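Local structure of protein argonaute 5 (Arabidopsis thaliana, 4G0O) at residues 26-31 with 80-85; 36-41 with 116-121; 44-49 with 126-131; 53-58 with 67-72; 60-65 with 87-92. The protein probably recognises the 5' nucleotide of small RNAs through its MID domain, the fragment crystallised here, and so sorts them for gene regulation. One frame throughout, in Å; residues are numbered along the deposited sequence.

How the contacts relate
Following the chain from the N terminus, the first helix, 27-42, opens the series: strand 78-82 comes back to its first turn and closes contact 1, and the helix's second half meets the start of helix 118-131 in contact 2. Contact 3 then ties residues 44-49, just past that helix, to the end of helix 118-131. Contacts 1, 2 and 3 all cross one another. Contact 4 closes a short loop between strand 55-56 and helix 62-72, nested inside all three. Contact 5, joining the starts of helices 62-72 and 90-101, crosses contacts 1 and 4 but nests within 2 and 3. Contacts 2 and 5 lie on opposite sides of the chain's centre, about 25 Å apart between centres.

Contact 1 (26-31 with 80-85); sequences GLPQEF and IVILPD
Pro28 sets the CB-CG side of its ring against the outer methyl of Ile82, with CG 3.9 Å from CD1 of that isoleucine and Pro28 CB 4.0 Å from the same Ile82 CD1. This is helix-on-sheet packing in the Rossmann-like alpha/beta fold of the MID domain: the first turn of helix 27-42 sits against the end of strand 78-82 of the parallel sheet. The two side chains cross at about a right angle, and the single methyl of Ile82 does all the touching. It gets there because CG1 stands anti to the carbonyl carbon (chi1 -61°) and CD1 extends away from the strand.

Three residues further along the helix, Phe31 makes the second touch, this time with Ile80. Ile80 and Ile82 alternate with Val81, so both offer their side chains to the helix while Val81 does not. Phe31 is buried, and Val113, Cys108, Leu116, Tyr120 and Met121 also pack on it, which ties this corner to strand 105-108 and to helices 110-115 and 118-131. The Phe31 ring presents its edge rather than a face to the strand: CE1 lies 4.3 Å from Ile80 CG2, close to the ring plane.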
# COMPACT_ATOMS: atom_id res chain seq x y z
N GLY A 26 4.21 11.75 -10.21
CA GLY A 26 4.91 11.98 -8.96
C GLY A 26 4.07 11.68 -7.73
O GLY A 26 4.56 11.68 -6.60
N LEU A 27 2.79 11.42 -7.95
CA LEU A 27 1.86 11.13 -6.88
C LEU A 27 2.15 9.84 -6.09
O LEU A 27 2.09 9.86 -4.85
CB LEU A 27 0.43 11.14 -7.42
CG LEU A 27 -0.68 10.93 -6.38
CD1 LEU A 27 -0.72 12.07 -5.35
CD2 LEU A 27 -2.00 10.77 -7.09
N PRO A 28 2.45 8.71 -6.79
CA PRO A 28 2.79 7.50 -6.03
C PRO A 28 3.91 7.72 -5.00
O PRO A 28 3.75 7.32 -3.84
CB PRO A 28 3.24 6.53 -7.12
CG PRO A 28 2.40 6.90 -8.30
CD PRO A 28 2.27 8.42 -8.23
N GLN A 29 5.01 8.34 -5.43
CA GLN A 29 6.11 8.69 -4.53
C GLN A 29 5.67 9.62 -3.41
O GLN A 29 5.98 9.39 -2.25
CB GLN A 29 7.22 9.41 -5.28
CG GLN A 29 8.33 8.51 -5.75
CD GLN A 29 9.06 7.87 -4.60
OE1 GLN A 29 8.98 8.35 -3.46
NE2 GLN A 29 9.77 6.78 -4.87
N GLU A 30 4.98 10.69 -3.78
CA GLU A 30 4.56 11.68 -2.80
C GLU A 30 3.57 11.08 -1.80
O GLU A 30 3.73 11.24 -0.59
CB GLU A 30 3.96 12.90 -3.52
CG GLU A 30 3.01 13.74 -2.67
CD GLU A 30 3.72 14.68 -1.71
OE1 GLU A 30 4.97 14.63 -1.60
OE2 GLU A 30 3.02 15.47 -1.04
N PHE A 31 2.57 10.36 -2.32
CA PHE A 31 1.56 9.70 -1.49
C PHE A 31 2.15 8.68 -0.53
O PHE A 31 1.78 8.62 0.63
CB PHE A 31 0.48 9.03 -2.34
CG PHE A 31 -0.41 8.12 -1.55
CD1 PHE A 31 -0.24 6.74 -1.59
CD2 PHE A 31 -1.41 8.65 -0.75
CE1 PHE A 31 -1.05 5.90 -0.86
CE2 PHE A 31 -2.22 7.81 -0.01
CZ PHE A 31 -2.05 6.44 -0.06
N ILE A 80 1.86 -1.61 -1.54
CA ILE A 80 0.88 -0.55 -1.59
C ILE A 80 0.38 -0.51 -3.01
O ILE A 80 1.14 -0.22 -3.94
CB ILE A 80 1.46 0.81 -1.21
CG1 ILE A 80 1.92 0.83 0.25
CG2 ILE A 80 0.43 1.92 -1.44
CD1 ILE A 80 2.95 1.91 0.51
N VAL A 81 -0.90 -0.81 -3.20
CA VAL A 81 -1.43 -0.86 -4.55
C VAL A 81 -2.28 0.34 -4.90
O VAL A 81 -3.27 0.63 -4.21
CB VAL A 81 -2.25 -2.13 -4.79
CG1 VAL A 81 -3.05 -2.00 -6.09
CG2 VAL A 81 -1.33 -3.32 -4.83
N ILE A 82 -1.92 1.06 -5.95
CA ILE A 82 -2.83 2.08 -6.47
C ILE A 82 -3.72 1.47 -7.57
O ILE A 82 -3.25 1.09 -8.64
CB ILE A 82 -2.10 3.35 -6.97
CG1 ILE A 82 -1.33 4.01 -5.82
CG2 ILE A 82 -3.09 4.36 -7.52
CD1 ILE A 82 -0.38 5.12 -6.30
N LEU A 83 -5.01 1.41 -7.28
CA LEU A 83 -6.01 0.75 -8.13
C LEU A 83 -6.22 1.44 -9.47
O LEU A 83 -5.99 2.64 -9.61
CB LEU A 83 -7.37 0.70 -7.41
CG LEU A 83 -7.42 -0.11 -6.12
CD1 LEU A 83 -8.68 0.23 -5.32
CD2 LEU A 83 -7.32 -1.61 -6.46
N PRO A 84 -6.68 0.68 -10.47
CA PRO A 84 -7.01 1.27 -11.77
C PRO A 84 -8.00 2.42 -11.62
O PRO A 84 -8.66 2.54 -10.57
CB PRO A 84 -7.67 0.11 -12.51
CG PRO A 84 -7.02 -1.08 -11.95
CD PRO A 84 -6.85 -0.79 -10.48
N ASP A 85 -8.10 3.27 -12.63
CA ASP A 85 -9.03 4.39 -12.56
C ASP A 85 -10.48 3.92 -12.59
O ASP A 85 -11.33 4.51 -11.94
CB ASP A 85 -8.76 5.40 -13.68
CG ASP A 85 -7.36 5.97 -13.62
OD1 ASP A 85 -6.68 5.98 -14.67
OD2 ASP A 85 -6.92 6.39 -12.52

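Contact 2 (36-41 with 116-121)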
# COMPACT_ATOMS: atom_id res chain seq x y z
N ILE A 36 3.64 6.80 4.82
CA ILE A 36 4.64 6.23 5.71
C ILE A 36 4.95 7.14 6.90
O ILE A 36 5.11 6.66 8.03
CB ILE A 36 5.90 5.84 4.94
CG1 ILE A 36 5.69 4.49 4.28
CG2 ILE A 36 7.13 5.77 5.86
CD1 ILE A 36 6.65 4.21 3.16
N GLY A 37 5.01 8.45 6.66
CA GLY A 37 5.19 9.43 7.72
C GLY A 37 4.04 9.38 8.71
O GLY A 37 4.24 9.53 9.91
N MET A 38 2.84 9.15 8.19
CA MET A 38 1.65 8.98 9.02
C MET A 38 1.66 7.63 9.77
O MET A 38 1.34 7.57 10.96
CB MET A 38 0.38 9.13 8.15
CG MET A 38 -0.93 8.93 8.88
SD MET A 38 -1.19 10.03 10.31
CE MET A 38 -1.49 11.62 9.51
N CYS A 39 2.04 6.54 9.09
CA CYS A 39 2.23 5.27 9.77
C CYS A 39 3.24 5.45 10.91
O CYS A 39 3.02 4.99 12.03
CB CYS A 39 2.75 4.18 8.81
SG CYS A 39 1.52 3.52 7.62
N VAL A 40 4.34 6.12 10.62
CA VAL A 40 5.42 6.24 11.59
C VAL A 40 5.06 7.14 12.78
O VAL A 40 5.32 6.78 13.93
CB VAL A 40 6.75 6.68 10.93
CG1 VAL A 40 7.70 7.28 11.97
CG2 VAL A 40 7.39 5.48 10.24
N SER A 41 4.42 8.27 12.52
CA SER A 41 3.98 9.14 13.61
C SER A 41 3.05 8.40 14.58
O SER A 41 2.99 8.74 15.76
CB SER A 41 3.27 10.39 13.09
OG SER A 41 2.14 10.02 12.31
N LEU A 116 -4.76 13.36 -1.11
CA LEU A 116 -3.78 13.38 -0.02
C LEU A 116 -4.41 13.91 1.28
O LEU A 116 -3.82 14.72 2.00
CB LEU A 116 -2.55 14.20 -0.41
CG LEU A 116 -1.61 13.60 -1.46
CD1 LEU A 116 -0.58 14.63 -1.91
CD2 LEU A 116 -0.90 12.35 -0.93
N ASN A 117 -5.63 13.45 1.55
CA ASN A 117 -6.31 13.82 2.78
C ASN A 117 -5.63 13.13 3.96
O ASN A 117 -5.39 11.92 3.93
CB ASN A 117 -7.80 13.49 2.73
CG ASN A 117 -8.62 14.32 3.71
OD1 ASN A 117 -8.12 14.70 4.77
ND2 ASN A 117 -9.85 14.63 3.36
N LYS A 118 -5.28 13.90 4.98
CA LYS A 118 -4.51 13.32 6.07
C LYS A 118 -5.32 12.40 6.99
O LYS A 118 -4.75 11.54 7.67
CB LYS A 118 -3.78 14.42 6.86
CG LYS A 118 -2.28 14.34 6.68
CD LYS A 118 -1.64 15.72 6.69
CE LYS A 118 -1.62 16.32 8.07
NZ LYS A 118 -0.89 17.63 8.02
N GLN A 119 -6.64 12.56 6.98
CA GLN A 119 -7.52 11.66 7.72
C GLN A 119 -7.71 10.34 6.97
O GLN A 119 -7.95 9.28 7.57
CB GLN A 119 -8.87 12.30 8.01
CG GLN A 119 -9.87 11.39 8.73
CD GLN A 119 -9.42 10.99 10.15
OE1 GLN A 119 -8.49 10.20 10.34
NE2 GLN A 119 -10.11 11.54 11.15
N TYR A 120 -7.61 10.40 5.65
CA TYR A 120 -7.67 9.18 4.84
C TYR A 120 -6.43 8.35 5.11
O TYR A 120 -6.50 7.13 5.33
CB TYR A 120 -7.77 9.54 3.35
CG TYR A 120 -7.55 8.39 2.39
CD1 TYR A 120 -8.53 7.42 2.20
CD2 TYR A 120 -6.38 8.29 1.64
CE1 TYR A 120 -8.34 6.37 1.29
CE2 TYR A 120 -6.18 7.24 0.74
CZ TYR A 120 -7.17 6.29 0.57
OH TYR A 120 -6.98 5.24 -0.33
N MET A 121 -5.28 9.01 5.14
CA MET A 121 -4.02 8.35 5.42
C MET A 121 -3.90 7.88 6.87
O MET A 121 -3.20 6.90 7.16
CB MET A 121 -2.86 9.26 5.02
CG MET A 121 -2.86 9.56 3.51
SD MET A 121 -1.70 10.87 3.10
CE MET A 121 -0.47 9.96 2.25
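Met38 carries nearly the whole contact, and its meetings with Lys118 and Met121 fall into two kinds. The first is carbon against backbone carbonyl oxygen: Met38 CG comes to 3.5 Å from Met121 O, and Met38 CE ends 3.7 Å from Lys118 O. The second is apolar. Met38 CE also lies 4.0 Å from Lys118 CG, where the two chains cross at about a right angle, and Met38 CG is 4.3 Å from Met121 CB. With chi1 at 178° the side chain leaves the helix trans to its own backbone N, then bends at both chi2 and chi3, which folds the methyl over the first turn of helix 118-131. Putting an alanine here strips off CG, SD and CE and would probably open a gap beside Lys118 CG and the carbonyl of Met121.

Each segment also has polar bonds of its own. Ser41 OG donates to Met38 O at 2.9 Å, arriving tilted 31° from the carbonyl plane. Across the contact, Asn117 is the N-cap of helix 118-131, its OD1 weakly taking Gln119 N. Deeper in, Met121 packs on Phe31 and Leu35 while Met38 also reaches Ala125. This is helix-helix packing between helices 27-42 and 118-131, neighbours in the alpha/beta MID fold.

Contact 3 (44-49 with 126-131); sequences MEFKPQ and LKINVK. With SO4 (sulfate ion), chain C.
Met44 runs its thioether alongside a buried amide, sliding past the Asn129 side chain in the opposite direction. Met44 CG lies 3.6 Å from Asn129 OD1, and Met44 SD passes 3.9 Å from Asn129 CB. The amide is well occupied elsewhere: OD1 accepts from the backbone N of Ala9, and ND2 gives to Asn7 O and Asn136 OD1. Chi1 of -173° brings the amide to Met44 CG.

Ile128 adds the apolar half. Its CG2 sits 4.1 Å from Met44 CE and 4.3 Å from Phe46 CZ, at the ring edge, where Met44 SD also lies, in plane. Three residues on, Lys131 NZ donates to sulfate O3 at 2.8 Å, more weakly to O2, and to Ser105 O.

Hydrogen bonds of the Asn129 amide and apolar packing thus fix the end of helix 118-131, whose last residue, Lys131, holds a sulfate probably taken up from the crystallisation liquor, perhaps where the RNA 5'-phosphate would lie, as in related Argonaute MID domains.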
# COMPACT_ATOMS: atom_id res chain seq x y z
N MET A 44 4.41 2.98 13.99
CA MET A 44 5.07 1.97 13.16
C MET A 44 6.51 2.37 12.90
O MET A 44 6.90 3.52 13.14
CB MET A 44 4.36 1.78 11.83
CG MET A 44 2.96 1.21 11.95
SD MET A 44 2.30 0.77 10.34
CE MET A 44 3.12 -0.81 10.08
N GLU A 45 7.29 1.40 12.41
CA GLU A 45 8.62 1.68 11.90
C GLU A 45 8.70 1.19 10.45
O GLU A 45 8.30 0.08 10.14
CB GLU A 45 9.69 1.01 12.75
CG GLU A 45 11.06 1.65 12.57
CD GLU A 45 12.19 0.83 13.15
OE1 GLU A 45 11.98 0.12 14.17
OE2 GLU A 45 13.31 0.90 12.57
N PHE A 46 9.19 2.05 9.56
CA PHE A 46 9.27 1.72 8.15
C PHE A 46 10.66 2.01 7.63
O PHE A 46 11.20 3.08 7.91
CB PHE A 46 8.31 2.61 7.35
CG PHE A 46 7.07 1.92 6.88
CD1 PHE A 46 7.00 1.37 5.61
CD2 PHE A 46 5.95 1.85 7.70
CE1 PHE A 46 5.86 0.76 5.17
CE2 PHE A 46 4.80 1.22 7.26
CZ PHE A 46 4.75 0.69 5.99
N LYS A 47 11.22 1.08 6.86
CA LYS A 47 12.40 1.39 6.08
C LYS A 47 11.98 2.39 5.02
O LYS A 47 11.00 2.16 4.33
CB LYS A 47 12.94 0.13 5.42
CG LYS A 47 14.34 0.24 4.87
CD LYS A 47 14.85 -1.15 4.49
CE LYS A 47 16.24 -1.10 3.86
NZ LYS A 47 16.19 -0.49 2.51
N PRO A 48 12.71 3.51 4.90
CA PRO A 48 12.31 4.57 3.96
C PRO A 48 12.47 4.22 2.48
O PRO A 48 11.85 4.85 1.64
CB PRO A 48 13.20 5.76 4.33
CG PRO A 48 14.29 5.20 5.16
CD PRO A 48 13.80 3.93 5.80
N GLN A 49 13.30 3.22 2.18
CA GLN A 49 13.54 2.82 0.81
C GLN A 49 12.70 1.58 0.52
O GLN A 49 12.66 0.65 1.32
CB GLN A 49 15.03 2.54 0.57
CG GLN A 49 15.97 3.74 0.87
CD GLN A 49 16.78 3.59 2.17
OE1 GLN A 49 18.10 3.51 2.03
NE2 GLN A 49 16.23 3.56 3.27
N LEU A 126 -3.66 2.82 9.92
CA LEU A 126 -4.10 1.87 10.94
C LEU A 126 -4.45 0.53 10.30
O LEU A 126 -4.19 -0.53 10.89
CB LEU A 126 -5.32 2.42 11.69
CG LEU A 126 -5.06 3.60 12.62
CD1 LEU A 126 -6.36 4.35 12.90
CD2 LEU A 126 -4.42 3.11 13.92
N LYS A 127 -5.05 0.58 9.11
CA LYS A 127 -5.33 -0.63 8.33
C LYS A 127 -4.03 -1.35 8.02
O LYS A 127 -3.93 -2.56 8.16
CB LYS A 127 -6.07 -0.30 7.04
CG LYS A 127 -7.45 0.33 7.24
CD LYS A 127 -7.96 0.90 5.91
CE LYS A 127 -9.38 1.43 6.01
NZ LYS A 127 -9.83 1.99 4.69
N ILE A 128 -3.01 -0.60 7.60
CA ILE A 128 -1.70 -1.18 7.32
C ILE A 128 -1.04 -1.79 8.56
O ILE A 128 -0.39 -2.82 8.46
CB ILE A 128 -0.76 -0.14 6.64
CG1 ILE A 128 -1.11 0.02 5.16
CG2 ILE A 128 0.70 -0.53 6.77
CD1 ILE A 128 -0.50 1.25 4.54
N ASN A 129 -1.20 -1.16 9.72
CA ASN A 129 -0.60 -1.69 10.96
C ASN A 129 -1.10 -3.08 11.33
O ASN A 129 -0.32 -3.96 11.65
CB ASN A 129 -0.81 -0.75 12.15
CG ASN A 129 -0.06 -1.20 13.40
OD1 ASN A 129 1.11 -1.56 13.33
ND2 ASN A 129 -0.74 -1.20 14.54
N VAL A 130 -2.41 -3.29 11.26
CA VAL A 130 -2.95 -4.63 11.52
C VAL A 130 -2.55 -5.67 10.46
O VAL A 130 -2.20 -6.80 10.82
CB VAL A 130 -4.45 -4.59 11.72
CG1 VAL A 130 -5.02 -3.47 10.93
CG2 VAL A 130 -5.08 -5.92 11.30
N LYS A 131 -2.59 -5.30 9.18
CA LYS A 131 -2.20 -6.20 8.10
C LYS A 131 -0.76 -6.68 8.21
O LYS A 131 -0.42 -7.75 7.70
CB LYS A 131 -2.39 -5.52 6.73
CG LYS A 131 -3.82 -5.47 6.28
CD LYS A 131 -3.97 -4.73 4.97
CE LYS A 131 -5.44 -4.53 4.67
NZ LYS A 131 -5.70 -4.69 3.24
S SO4 C . -8.40 -2.81 2.16
O1 SO4 C . -9.04 -1.59 1.67
O2 SO4 C . -7.70 -3.47 1.02
O3 SO4 C . -7.47 -2.48 3.26
O4 SO4 C . -9.41 -3.71 2.73

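Contact 4 (53-58 with 67-72)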
# COMPACT_ATOMS: atom_id res chain seq x y z
N PRO A 53 12.18 -0.83 -6.86
CA PRO A 53 11.66 0.46 -7.32
C PRO A 53 10.15 0.44 -7.55
O PRO A 53 9.62 -0.62 -7.86
CB PRO A 53 12.37 0.65 -8.67
CG PRO A 53 13.62 -0.14 -8.55
CD PRO A 53 13.24 -1.35 -7.75
N PHE A 54 9.47 1.57 -7.42
CA PHE A 54 8.04 1.62 -7.69
C PHE A 54 7.78 1.24 -9.14
O PHE A 54 8.62 1.47 -10.01
CB PHE A 54 7.46 3.01 -7.42
CG PHE A 54 7.34 3.36 -5.96
CD1 PHE A 54 6.66 4.50 -5.56
CD2 PHE A 54 7.92 2.54 -4.99
CE1 PHE A 54 6.54 4.82 -4.21
CE2 PHE A 54 7.81 2.86 -3.64
CZ PHE A 54 7.12 4.01 -3.26
N ILE A 55 6.61 0.66 -9.38
CA ILE A 55 6.23 0.25 -10.72
C ILE A 55 4.92 0.93 -11.12
O ILE A 55 3.99 1.06 -10.32
CB ILE A 55 6.08 -1.29 -10.80
CG1 ILE A 55 5.74 -1.88 -9.43
CG2 ILE A 55 7.36 -1.94 -11.28
CD1 ILE A 55 6.98 -2.25 -8.54
N SER A 56 4.87 1.40 -12.35
CA SER A 56 3.63 1.93 -12.90
C SER A 56 3.38 1.22 -14.22
O SER A 56 4.26 1.16 -15.08
CB SER A 56 3.75 3.44 -13.14
OG SER A 56 2.54 3.96 -13.65
N CYS A 57 2.18 0.66 -14.38
CA CYS A 57 1.91 -0.10 -15.59
C CYS A 57 0.41 -0.08 -15.89
O CYS A 57 -0.39 0.31 -15.03
CB CYS A 57 2.43 -1.53 -15.44
SG CYS A 57 1.59 -2.46 -14.17
N PRO A 58 0.01 -0.46 -17.13
CA PRO A 58 -1.41 -0.38 -17.46
C PRO A 58 -2.20 -1.43 -16.70
O PRO A 58 -1.65 -2.49 -16.39
CB PRO A 58 -1.45 -0.69 -18.96
CG PRO A 58 -0.06 -0.48 -19.45
CD PRO A 58 0.80 -0.88 -18.29
N LEU A 67 2.85 -10.74 -10.29
CA LEU A 67 3.72 -11.91 -10.23
C LEU A 67 5.18 -11.51 -10.39
O LEU A 67 6.07 -12.12 -9.80
CB LEU A 67 3.33 -12.97 -11.27
CG LEU A 67 4.22 -14.23 -11.22
CD1 LEU A 67 3.92 -15.07 -9.99
CD2 LEU A 67 4.10 -15.07 -12.49
N ASP A 68 5.44 -10.45 -11.14
CA ASP A 68 6.81 -9.96 -11.29
C ASP A 68 7.32 -9.43 -9.96
O ASP A 68 8.42 -9.76 -9.51
CB ASP A 68 6.86 -8.85 -12.34
CG ASP A 68 8.25 -8.26 -12.51
OD1 ASP A 68 8.36 -7.02 -12.56
OD2 ASP A 68 9.23 -9.03 -12.63
N ILE A 69 6.51 -8.61 -9.31
CA ILE A 69 6.90 -7.99 -8.04
C ILE A 69 7.16 -9.05 -7.00
O ILE A 69 8.12 -8.98 -6.23
CB ILE A 69 5.80 -7.05 -7.57
CG1 ILE A 69 5.93 -5.74 -8.34
CG2 ILE A 69 5.91 -6.79 -6.07
CD1 ILE A 69 4.65 -5.21 -8.79
N HIS A 70 6.30 -10.07 -7.01
CA HIS A 70 6.39 -11.17 -6.08
C HIS A 70 7.66 -11.99 -6.25
O HIS A 70 8.21 -12.45 -5.26
CB HIS A 70 5.18 -12.08 -6.22
CG HIS A 70 5.27 -13.32 -5.40
ND1 HIS A 70 5.45 -13.30 -4.03
CD2 HIS A 70 5.23 -14.63 -5.75
CE1 HIS A 70 5.49 -14.54 -3.57
NE2 HIS A 70 5.36 -15.37 -4.60
N LYS A 71 8.10 -12.19 -7.49
CA LYS A 71 9.29 -13.03 -7.73
C LYS A 71 10.58 -12.26 -7.48
O LYS A 71 11.60 -12.85 -7.09
CB LYS A 71 9.30 -13.65 -9.13
CG LYS A 71 8.16 -14.63 -9.36
CD LYS A 71 8.33 -15.44 -10.64
CE LYS A 71 7.23 -16.49 -10.70
NZ LYS A 71 7.45 -17.48 -11.80
N ARG A 72 10.52 -10.95 -7.68
CA ARG A 72 11.68 -10.08 -7.50
C ARG A 72 11.78 -9.63 -6.07
O ARG A 72 12.79 -9.07 -5.66
CB ARG A 72 11.61 -8.86 -8.42
CG ARG A 72 11.55 -9.22 -9.90
CD ARG A 72 11.95 -8.05 -10.80
NE ARG A 72 10.86 -7.11 -11.04
CZ ARG A 72 10.74 -5.94 -10.42
NH1 ARG A 72 9.73 -5.14 -10.70
NH2 ARG A 72 11.64 -5.58 -9.51
O HOH W 1 10.35 -3.04 -9.46
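Ile55 and Ile69 reach toward each other tip to tip: Ile55 CG1 is 3.6 Å from Ile69 CD1, and Ile55 CD1 is 3.7 Å from Ile69 CG1. The other branch of Ile55 serves a different neighbour. Its CG2 lies 4.0 Å from Arg72 NH1, at the edge of the guanidinium and near its plane. Chi1 of Ile55 is 26°, close to eclipsed, which hints at some strain or at a loosely defined rotamer. An alanine at Ile55 removes both branches and would probably leave a gap in front of Ile69 CD1, with the Arg72 edge losing its apolar neighbour.

The next shell holds the arginine. Asp68, one turn back on the helix, forms a salt bridge with it: Arg72 NE makes a weak hydrogen bond of 2.9 Å to Asp68 OD1, and Arg72 NH1 is 3.0 Å from that same OD1. The NH1 bond lies in the guanidinium plane but meets the oxygen from 44° above the carboxylate plane. A water donates to Pro53 O and accepts from Arg72 NH1, though the latter distance is short enough to be doubtful.

Further out, Val17 packs on both isoleucines, and Ile52 touches Ile69 and Arg72. The contact lies within a beta-alpha-beta crossover: strand 55-56 leads through helix 62-72 to strand 78-82, and strand 7-18 runs between the two strands, parallel to each, as in Rossmann-like folds.

Contact 5 (60-65 with 87-92); sequences EHIEEA and TGSYGK. With SO4 (sulfate ion), chain C.
Lys92 reaches across to Ile62 and Glu63 with the outer half of its side chain. Its CB points toward residues 60-65, and a chi1 of -172° lets CG carry straight on outward. The first touch comes at Lys92 CD, which lies 3.9 Å from Ile62 CG2 and 3.8 Å from Glu63 OE1. A bend at chi3 (-84°) then turns the chain toward the carboxylate: CE is 3.5 Å from Glu63 OE1, and Lys92 NZ ends 3.3 Å from the same oxygen. That last pair is a salt bridge with a weak hydrogen bond, between side chains that cross at about a right angle. Glu63 is exposed, so the bond lies at the surface.

Beneath it Ile62 packs by its carbons: CD1 lies 4.0 Å from Ser89 CB, and Ile62 also rests on Phe19, Ile93 and Ile96. Tyr90 faces elsewhere: its hydroxyl weakly donates to sulfate O2, which lies at the ring edge, and Lys131 binds the same ion.

Helices 62-72 and 90-101 thus start next to each other, closed by a lysine-glutamate pair. The loop from strand 78-82 into helix 90-101 probably corresponds to the nucleotide specificity loop of Argonaute MID domains, near the likely site of the RNA 5' end.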
# COMPACT_ATOMS: atom_id res chain seq x y z
N GLU A 60 -4.15 -3.60 -17.73
CA GLU A 60 -4.19 -4.92 -18.37
C GLU A 60 -2.98 -5.77 -18.00
O GLU A 60 -2.92 -6.95 -18.33
CB GLU A 60 -4.37 -4.83 -19.90
CG GLU A 60 -3.88 -3.54 -20.57
CD GLU A 60 -4.80 -2.34 -20.36
OE1 GLU A 60 -4.39 -1.41 -19.65
OE2 GLU A 60 -5.93 -2.33 -20.90
N HIS A 61 -2.01 -5.16 -17.33
CA HIS A 61 -0.82 -5.86 -16.88
C HIS A 61 -0.88 -6.29 -15.41
O HIS A 61 0.17 -6.46 -14.77
CB HIS A 61 0.42 -4.98 -17.07
CG HIS A 61 0.89 -4.88 -18.49
ND1 HIS A 61 2.12 -5.36 -18.90
CD2 HIS A 61 0.31 -4.35 -19.59
CE1 HIS A 61 2.27 -5.14 -20.19
NE2 HIS A 61 1.19 -4.52 -20.63
N ILE A 62 -2.08 -6.46 -14.86
CA ILE A 62 -2.23 -6.76 -13.42
C ILE A 62 -1.61 -8.11 -13.04
O ILE A 62 -0.77 -8.20 -12.15
CB ILE A 62 -3.73 -6.72 -12.97
CG1 ILE A 62 -4.20 -5.27 -12.82
CG2 ILE A 62 -3.95 -7.45 -11.65
CD1 ILE A 62 -5.70 -5.11 -12.83
N GLU A 63 -2.01 -9.17 -13.74
CA GLU A 63 -1.48 -10.50 -13.47
C GLU A 63 0.05 -10.50 -13.58
O GLU A 63 0.73 -10.96 -12.67
CB GLU A 63 -2.13 -11.54 -14.39
CG GLU A 63 -3.66 -11.69 -14.25
CD GLU A 63 -4.46 -10.69 -15.09
OE1 GLU A 63 -5.64 -10.98 -15.39
OE2 GLU A 63 -3.94 -9.60 -15.43
N GLU A 64 0.56 -9.96 -14.69
CA GLU A 64 2.01 -9.85 -14.96
C GLU A 64 2.80 -9.08 -13.89
O GLU A 64 3.83 -9.55 -13.42
CB GLU A 64 2.25 -9.18 -16.33
CG GLU A 64 3.73 -9.09 -16.75
CD GLU A 64 4.24 -7.65 -17.00
OE1 GLU A 64 4.05 -6.78 -16.12
OE2 GLU A 64 4.85 -7.41 -18.08
N ALA A 65 2.33 -7.87 -13.56
CA ALA A 65 3.02 -6.99 -12.61
C ALA A 65 3.09 -7.61 -11.22
O ALA A 65 4.14 -7.62 -10.59
CB ALA A 65 2.33 -5.64 -12.53
N THR A 87 -13.32 1.20 -11.61
CA THR A 87 -13.44 0.17 -10.58
C THR A 87 -13.86 -1.15 -11.22
O THR A 87 -14.32 -1.17 -12.36
CB THR A 87 -14.37 0.58 -9.41
OG1 THR A 87 -15.59 -0.16 -9.45
CG2 THR A 87 -14.65 2.09 -9.42
N GLY A 88 -13.66 -2.26 -10.51
CA GLY A 88 -14.02 -3.57 -11.02
C GLY A 88 -12.88 -4.58 -11.00
O GLY A 88 -13.09 -5.77 -11.24
N SER A 89 -11.66 -4.10 -10.72
CA SER A 89 -10.49 -4.96 -10.67
C SER A 89 -10.08 -5.36 -9.25
O SER A 89 -9.24 -6.24 -9.07
CB SER A 89 -9.31 -4.29 -11.37
OG SER A 89 -9.68 -3.83 -12.65
N TYR A 90 -10.68 -4.73 -8.24
CA TYR A 90 -10.25 -4.93 -6.85
C TYR A 90 -10.29 -6.39 -6.39
O TYR A 90 -9.36 -6.87 -5.74
CB TYR A 90 -11.05 -4.02 -5.91
CG TYR A 90 -10.84 -4.27 -4.43
CD1 TYR A 90 -11.87 -4.77 -3.64
CD2 TYR A 90 -9.64 -3.97 -3.81
CE1 TYR A 90 -11.70 -4.99 -2.28
CE2 TYR A 90 -9.46 -4.19 -2.45
CZ TYR A 90 -10.49 -4.70 -1.69
OH TYR A 90 -10.33 -4.93 -0.33
N GLY A 91 -11.36 -7.10 -6.72
CA GLY A 91 -11.46 -8.51 -6.40
C GLY A 91 -10.33 -9.32 -7.00
O GLY A 91 -9.69 -10.10 -6.30
N LYS A 92 -10.08 -9.12 -8.29
CA LYS A 92 -8.96 -9.75 -8.96
C LYS A 92 -7.64 -9.49 -8.22
O LYS A 92 -6.87 -10.43 -7.95
CB LYS A 92 -8.86 -9.25 -10.41
CG LYS A 92 -7.82 -10.01 -11.21
CD LYS A 92 -7.31 -9.22 -12.43
CE LYS A 92 -8.21 -9.35 -13.65
NZ LYS A 92 -7.74 -8.46 -14.77
S SO4 C . -8.40 -2.81 2.16
O1 SO4 C . -9.04 -1.59 1.67
O2 SO4 C . -7.70 -3.47 1.02
O3 SO4 C . -7.47 -2.48 3.26
O4 SO4 C . -9.41 -3.71 2.73